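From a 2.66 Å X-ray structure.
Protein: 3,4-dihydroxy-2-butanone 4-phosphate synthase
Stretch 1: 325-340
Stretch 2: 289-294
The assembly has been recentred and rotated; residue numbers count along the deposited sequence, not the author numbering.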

ATOM      1  N   GLN A 325      20.420   2.789   4.767  1.00 34.76           N
ATOM      2  CA  GLN A 325      19.565   1.610   4.705  1.00 35.07           C
ATOM      3  C   GLN A 325      19.913   0.752   3.496  1.00 38.22           C
ATOM      4  O   GLN A 325      20.107  -0.464   3.618  1.00 37.82           O
ATOM      5  CB  GLN A 325      18.097   2.034   4.665  1.00 39.80           C
ATOM      6  CG  GLN A 325      17.585   2.607   5.975  1.00 37.71           C
ATOM      7  CD  GLN A 325      16.248   3.303   5.825  1.00 30.94           C
ATOM      8  OE1 GLN A 325      15.695   3.378   4.729  1.00 34.22           O
ATOM      9  NE2 GLN A 325      15.680   3.736   6.944  1.00 38.71           N
ATOM     10  N   THR A 326      20.003   1.369   2.317  1.00 36.24           N
ATOM     11  CA  THR A 326      20.228   0.606   1.095  1.00 40.50           C
ATOM     12  C   THR A 326      21.547  -0.150   1.169  1.00 43.62           C
ATOM     13  O   THR A 326      21.571  -1.386   1.206  1.00 48.22           O
ATOM     14  CB  THR A 326      20.216   1.537  -0.122  1.00 36.17           C
ATOM     15  OG1 THR A 326      18.893   2.046  -0.325  1.00 47.31           O
ATOM     16  CG2 THR A 326      20.677   0.797  -1.389  1.00 35.56           C
ATOM     17  N   ILE A 327      22.652   0.584   1.318  1.00 29.18           N
ATOM     18  CA  ILE A 327      23.966  -0.027   1.176  1.00 34.98           C
ATOM     19  C   ILE A 327      24.318  -0.874   2.389  1.00 34.42           C
ATOM     20  O   ILE A 327      25.058  -1.856   2.254  1.00 38.09           O
ATOM     21  CB  ILE A 327      25.029   1.061   0.922  1.00 48.69           C
ATOM     22  CG1 ILE A 327      26.140   0.518   0.015  1.00 68.63           C
ATOM     23  CG2 ILE A 327      25.610   1.576   2.234  1.00 37.53           C
ATOM     24  CD1 ILE A 327      25.701   0.257  -1.418  1.00 43.81           C
ATOM     25  N   GLY A 328      23.657  -0.646   3.525  1.00 46.10           N
ATOM     26  CA  GLY A 328      23.828  -1.539   4.659  1.00 48.59           C
ATOM     27  C   GLY A 328      23.212  -2.905   4.429  1.00 42.24           C
ATOM     28  O   GLY A 328      23.821  -3.931   4.748  1.00 31.92           O
ATOM     29  N   VAL A 329      22.004  -2.944   3.863  1.00 40.54           N
ATOM     30  CA  VAL A 329      21.425  -4.216   3.442  1.00 37.87           C
ATOM     31  C   VAL A 329      22.255  -4.821   2.319  1.00 32.76           C
ATOM     32  O   VAL A 329      22.687  -5.976   2.397  1.00 30.01           O
ATOM     33  CB  VAL A 329      19.956  -4.026   3.021  1.00 38.88           C
ATOM     34  CG1 VAL A 329      19.406  -5.298   2.378  1.00 28.27           C
ATOM     35  CG2 VAL A 329      19.112  -3.633   4.220  1.00 46.23           C
ATOM     36  N   GLY A 330      22.600  -4.007   1.322  1.00 36.71           N
ATOM     37  CA  GLY A 330      23.410  -4.500   0.222  1.00 34.43           C
ATOM     38  C   GLY A 330      24.787  -4.961   0.654  1.00 34.11           C
ATOM     39  O   GLY A 330      25.328  -5.914   0.089  1.00 36.48           O
ATOM     40  N   ALA A 331      25.316  -4.385   1.735  1.00 37.21           N
ATOM     41  CA  ALA A 331      26.664  -4.727   2.169  1.00 36.49           C
ATOM     42  C   ALA A 331      26.683  -6.023   2.971  1.00 35.68           C
ATOM     43  O   ALA A 331      27.582  -6.852   2.791  1.00 37.45           O
ATOM     44  CB  ALA A 331      27.259  -3.584   2.993  1.00 37.21           C
ATOM     45  N   GLN A 332      25.662  -6.249   3.800  1.00 37.56           N
ATOM     46  CA  GLN A 332      25.581  -7.501   4.542  1.00 27.37           C
ATOM     47  C   GLN A 332      25.303  -8.681   3.621  1.00 37.19           C
ATOM     48  O   GLN A 332      25.836  -9.773   3.840  1.00 47.28           O
ATOM     49  CB  GLN A 332      24.500  -7.404   5.617  1.00 34.94           C
ATOM     50  CG  GLN A 332      24.788  -6.365   6.690  1.00 27.70           C
ATOM     51  CD  GLN A 332      23.672  -6.254   7.714  1.00 31.62           C
ATOM     52  OE1 GLN A 332      23.025  -7.246   8.055  1.00 39.98           O
ATOM     53  NE2 GLN A 332      23.414  -5.037   8.180  1.00 36.29           N
ATOM     54  N   ILE A 333      24.590  -8.446   2.517  1.00 43.63           N
ATOM     55  CA  ILE A 333      24.421  -9.485   1.506  1.00 40.19           C
ATOM     56  C   ILE A 333      25.767  -9.836   0.884  1.00 48.83           C
ATOM     57  O   ILE A 333      26.086 -11.012   0.672  1.00 39.14           O
ATOM     58  CB  ILE A 333      23.405  -9.031   0.440  1.00 41.81           C
ATOM     59  CG1 ILE A 333      21.993  -9.029   1.034  1.00 66.71           C
ATOM     60  CG2 ILE A 333      23.481  -9.928  -0.788  1.00 50.82           C
ATOM     61  CD1 ILE A 333      20.926  -8.482   0.104  1.00 58.59           C
ATOM     62  N   LEU A 334      26.530  -8.817   0.488  1.00 50.37           N
ATOM     63  CA  LEU A 334      27.769  -9.062  -0.240  1.00 41.24           C
ATOM     64  C   LEU A 334      28.822  -9.715   0.646  1.00 47.33           C
ATOM     65  O   LEU A 334      29.557 -10.594   0.183  1.00 45.60           O
ATOM     66  CB  LEU A 334      28.295  -7.752  -0.820  1.00 33.11           C
ATOM     67  CG  LEU A 334      27.391  -7.114  -1.878  1.00 41.26           C
ATOM     68  CD1 LEU A 334      27.765  -5.655  -2.103  1.00 46.60           C
ATOM     69  CD2 LEU A 334      27.453  -7.894  -3.182  1.00 39.46           C
ATOM     70  N   ARG A 335      28.855  -9.370   1.935  1.00 46.72           N
ATOM     71  CA  ARG A 335      29.706 -10.104   2.865  1.00 47.09           C
ATOM     72  C   ARG A 335      29.232 -11.542   3.030  1.00 41.75           C
ATOM     73  O   ARG A 335      30.049 -12.467   3.094  1.00 56.57           O
ATOM     74  CB  ARG A 335      29.742  -9.404   4.220  1.00 51.34           C
ATOM     75  CG  ARG A 335      30.571 -10.146   5.259  1.00 54.29           C
ATOM     76  CD  ARG A 335      30.912  -9.254   6.441  1.00 69.05           C
ATOM     77  NE  ARG A 335      29.736  -8.967   7.257  1.00 66.73           N
ATOM     78  CZ  ARG A 335      29.336  -7.749   7.615  1.00 54.93           C
ATOM     79  NH1 ARG A 335      30.021  -6.671   7.253  1.00 67.74           N
ATOM     80  NH2 ARG A 335      28.249  -7.609   8.359  1.00 51.67           N
ATOM     81  N   ASP A 336      27.920 -11.740   3.186  1.00 42.11           N
ATOM     82  CA  ASP A 336      27.393 -13.092   3.325  1.00 47.26           C
ATOM     83  C   ASP A 336      27.725 -13.942   2.108  1.00 50.22           C
ATOM     84  O   ASP A 336      27.970 -15.146   2.242  1.00 55.86           O
ATOM     85  CB  ASP A 336      25.880 -13.047   3.546  1.00 33.53           C
ATOM     86  CG  ASP A 336      25.259 -14.429   3.591  1.00 34.34           C
ATOM     87  OD1 ASP A 336      25.359 -15.092   4.645  1.00 41.70           O
ATOM     88  OD2 ASP A 336      24.642 -14.840   2.586  1.00 36.34           O
ATOM     89  N   LEU A 337      27.786 -13.330   0.927  1.00 53.63           N
ATOM     90  CA  LEU A 337      28.220 -14.027  -0.274  1.00 47.36           C
ATOM     91  C   LEU A 337      29.731 -14.192  -0.355  1.00 50.23           C
ATOM     92  O   LEU A 337      30.208 -14.931  -1.224  1.00 54.30           O
ATOM     93  CB  LEU A 337      27.719 -13.280  -1.514  1.00 47.27           C
ATOM     94  CG  LEU A 337      26.198 -13.207  -1.661  1.00 57.95           C
ATOM     95  CD1 LEU A 337      25.797 -12.176  -2.706  1.00 55.84           C
ATOM     96  CD2 LEU A 337      25.627 -14.574  -2.010  1.00 47.08           C
ATOM     97  N   GLY A 338      30.485 -13.592   0.561  1.00 43.42           N
ATOM     98  CA  GLY A 338      31.926 -13.726   0.553  1.00 53.61           C
ATOM     99  C   GLY A 338      32.648 -12.740  -0.334  1.00 46.43           C
ATOM    100  O   GLY A 338      33.742 -13.047  -0.822  1.00 43.05           O
ATOM    101  N   VAL A 339      32.059 -11.577  -0.580  1.00 47.14           N
ATOM    102  CA  VAL A 339      32.698 -10.544  -1.384  1.00 33.75           C
ATOM    103  C   VAL A 339      33.691  -9.776  -0.521  1.00 49.48           C
ATOM    104  O   VAL A 339      33.420  -9.467   0.645  1.00 54.68           O
ATOM    105  CB  VAL A 339      31.639  -9.607  -1.990  1.00 40.43           C
ATOM    106  CG1 VAL A 339      32.298  -8.537  -2.845  1.00 53.60           C
ATOM    107  CG2 VAL A 339      30.636 -10.408  -2.806  1.00 38.89           C
ATOM    108  N   GLU A 340      34.874  -9.523  -1.080  1.00 56.68           N
ATOM    109  CA  GLU A 340      35.936  -8.811  -0.378  1.00 61.29           C
ATOM    110  C   GLU A 340      36.565  -7.690  -1.191  1.00 65.92           C
ATOM    111  O   GLU A 340      37.111  -6.756  -0.592  1.00 78.55           O
ATOM    112  CB  GLU A 340      37.043  -9.787   0.054  1.00 62.61           C
ATOM    113  CG  GLU A 340      37.996  -9.226   1.104  1.00 86.44           C
ATOM    114  CD  GLU A 340      39.131 -10.177   1.439  1.00 91.29           C
ATOM    115  OE1 GLU A 340      40.175  -9.704   1.933  1.00 83.58           O
ATOM    116  OE2 GLU A 340      38.985 -11.393   1.191  1.00 73.36           O
TER
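Stretch 2, residues 289-294: VLVWIG

Stretch 2 is extended, with strand geometry at 290-292, and it crosses the helix of stretch 1 at 132° between N-to-C directions, the axes approaching to 8.9 Å. The register therefore runs backward: the CA atoms of Val 289 and Leu 334 are 7.8 Å apart, those of Val 291 and Gly 330 6.3 Å, and those of Ile 293 and Thr 326 6.9 Å. Along the extended backbone the CA-to-CB bonds alternate: Val 289, Val 291 and Ile 293 point toward the helix, Leu 290 and Trp 292 away. No hydrogen bond crosses the interface; apolar packing dominates it.

The approach is narrowest in this register at Gly 330, where Val 291 CG1 lies 4.1 Å from Gly 330 CA. Val 291, chi1 t, also places CG1 3.5 Å from Ile 333 CD1, which the extended mt rotamer of Ile 333 carries to the valine. Leu 334 starts sideways, but its mt rotamer brings CD2 to 3.9 Å from Val 291 CG2 and 3.8 Å from Val 289 CG1. Leu 337, also mt, sets CD1 3.6 Å from that same Val 289 CG1. At the other end, Ile 293 has chi1 m at -38° and chi2 between wells at 146°; its CD1 reaches 3.3 Å from Thr 326 CG2, a tight contact.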

ATOM      1  N   VAL A 289      27.800  -9.780  -8.647  1.00 59.09           N
ATOM      2  CA  VAL A 289      26.549  -9.883  -7.904  1.00 43.02           C
ATOM      3  C   VAL A 289      25.682  -8.670  -8.220  1.00 43.27           C
ATOM      4  O   VAL A 289      26.112  -7.531  -8.051  1.00 55.98           O
ATOM      5  CB  VAL A 289      26.801 -10.000  -6.388  1.00 44.59           C
ATOM      6  CG1 VAL A 289      25.482 -10.108  -5.635  1.00 50.17           C
ATOM      7  CG2 VAL A 289      27.689 -11.200  -6.083  1.00 40.41           C
ATOM      8  N   LEU A 290      24.436  -8.916  -8.614  1.00 41.02           N
ATOM      9  CA  LEU A 290      23.385  -7.908  -8.551  1.00 42.43           C
ATOM     10  C   LEU A 290      22.616  -8.089  -7.250  1.00 34.97           C
ATOM     11  O   LEU A 290      22.127  -9.186  -6.963  1.00 35.43           O
ATOM     12  CB  LEU A 290      22.445  -8.015  -9.750  1.00 26.78           C
ATOM     13  CG  LEU A 290      21.415  -6.890  -9.870  1.00 33.29           C
ATOM     14  CD1 LEU A 290      21.205  -6.511 -11.326  1.00 33.40           C
ATOM     15  CD2 LEU A 290      20.096  -7.287  -9.221  1.00 45.48           C
ATOM     16  N   VAL A 291      22.587  -7.045  -6.433  1.00 39.08           N
ATOM     17  CA  VAL A 291      21.713  -7.006  -5.273  1.00 50.67           C
ATOM     18  C   VAL A 291      20.409  -6.319  -5.653  1.00 46.34           C
ATOM     19  O   VAL A 291      20.365  -5.443  -6.520  1.00 41.79           O
ATOM     20  CB  VAL A 291      22.389  -6.298  -4.083  1.00 42.06           C
ATOM     21  CG1 VAL A 291      21.631  -6.580  -2.797  1.00 51.06           C
ATOM     22  CG2 VAL A 291      23.839  -6.741  -3.964  1.00 52.49           C
ATOM     23  N   TRP A 292      19.359  -6.626  -4.894  1.00 49.52           N
ATOM     24  CA  TRP A 292      18.042  -6.035  -5.099  1.00 44.88           C
ATOM     25  C   TRP A 292      17.424  -5.773  -3.737  1.00 45.54           C
ATOM     26  O   TRP A 292      17.262  -6.702  -2.939  1.00 50.52           O
ATOM     27  CB  TRP A 292      17.141  -6.955  -5.929  1.00 40.16           C
ATOM     28  CG  TRP A 292      15.759  -6.408  -6.140  1.00 37.49           C
ATOM     29  CD1 TRP A 292      14.686  -6.557  -5.311  1.00 38.30           C
ATOM     30  CD2 TRP A 292      15.271  -5.740  -7.310  1.00 29.66           C
ATOM     31  NE1 TRP A 292      13.572  -5.984  -5.873  1.00 44.55           N
ATOM     32  CE2 TRP A 292      13.901  -5.484  -7.105  1.00 36.45           C
ATOM     33  CE3 TRP A 292      15.872  -5.283  -8.486  1.00 31.90           C
ATOM     34  CZ2 TRP A 292      13.146  -4.713  -7.987  1.00 49.07           C
ATOM     35  CZ3 TRP A 292      15.106  -4.562  -9.387  1.00 29.84           C
ATOM     36  CH2 TRP A 292      13.769  -4.254  -9.115  1.00 34.84           C
ATOM     37  N   ILE A 293      17.086  -4.516  -3.471  1.00 46.88           N
ATOM     38  CA  ILE A 293      16.434  -4.152  -2.219  1.00 50.16           C
ATOM     39  C   ILE A 293      14.950  -4.465  -2.337  1.00 44.28           C
ATOM     40  O   ILE A 293      14.263  -3.937  -3.219  1.00 33.51           O
ATOM     41  CB  ILE A 293      16.646  -2.666  -1.881  1.00 49.64           C
ATOM     42  CG1 ILE A 293      18.048  -2.173  -2.242  1.00 57.06           C
ATOM     43  CG2 ILE A 293      16.395  -2.438  -0.393  1.00 36.96           C
ATOM     44  CD1 ILE A 293      18.082  -0.708  -2.700  1.00 76.98           C
ATOM     45  N   GLY A 294      14.420  -5.175  -1.346  1.00 45.55           N
ATOM     46  CA  GLY A 294      12.981  -5.287  -1.220  1.00 52.55           C
ATOM     47  C   GLY A 294      12.357  -3.954  -0.847  1.00 61.11           C
ATOM     48  O   GLY A 294      12.872  -3.211  -0.010  1.00 43.04           O
TER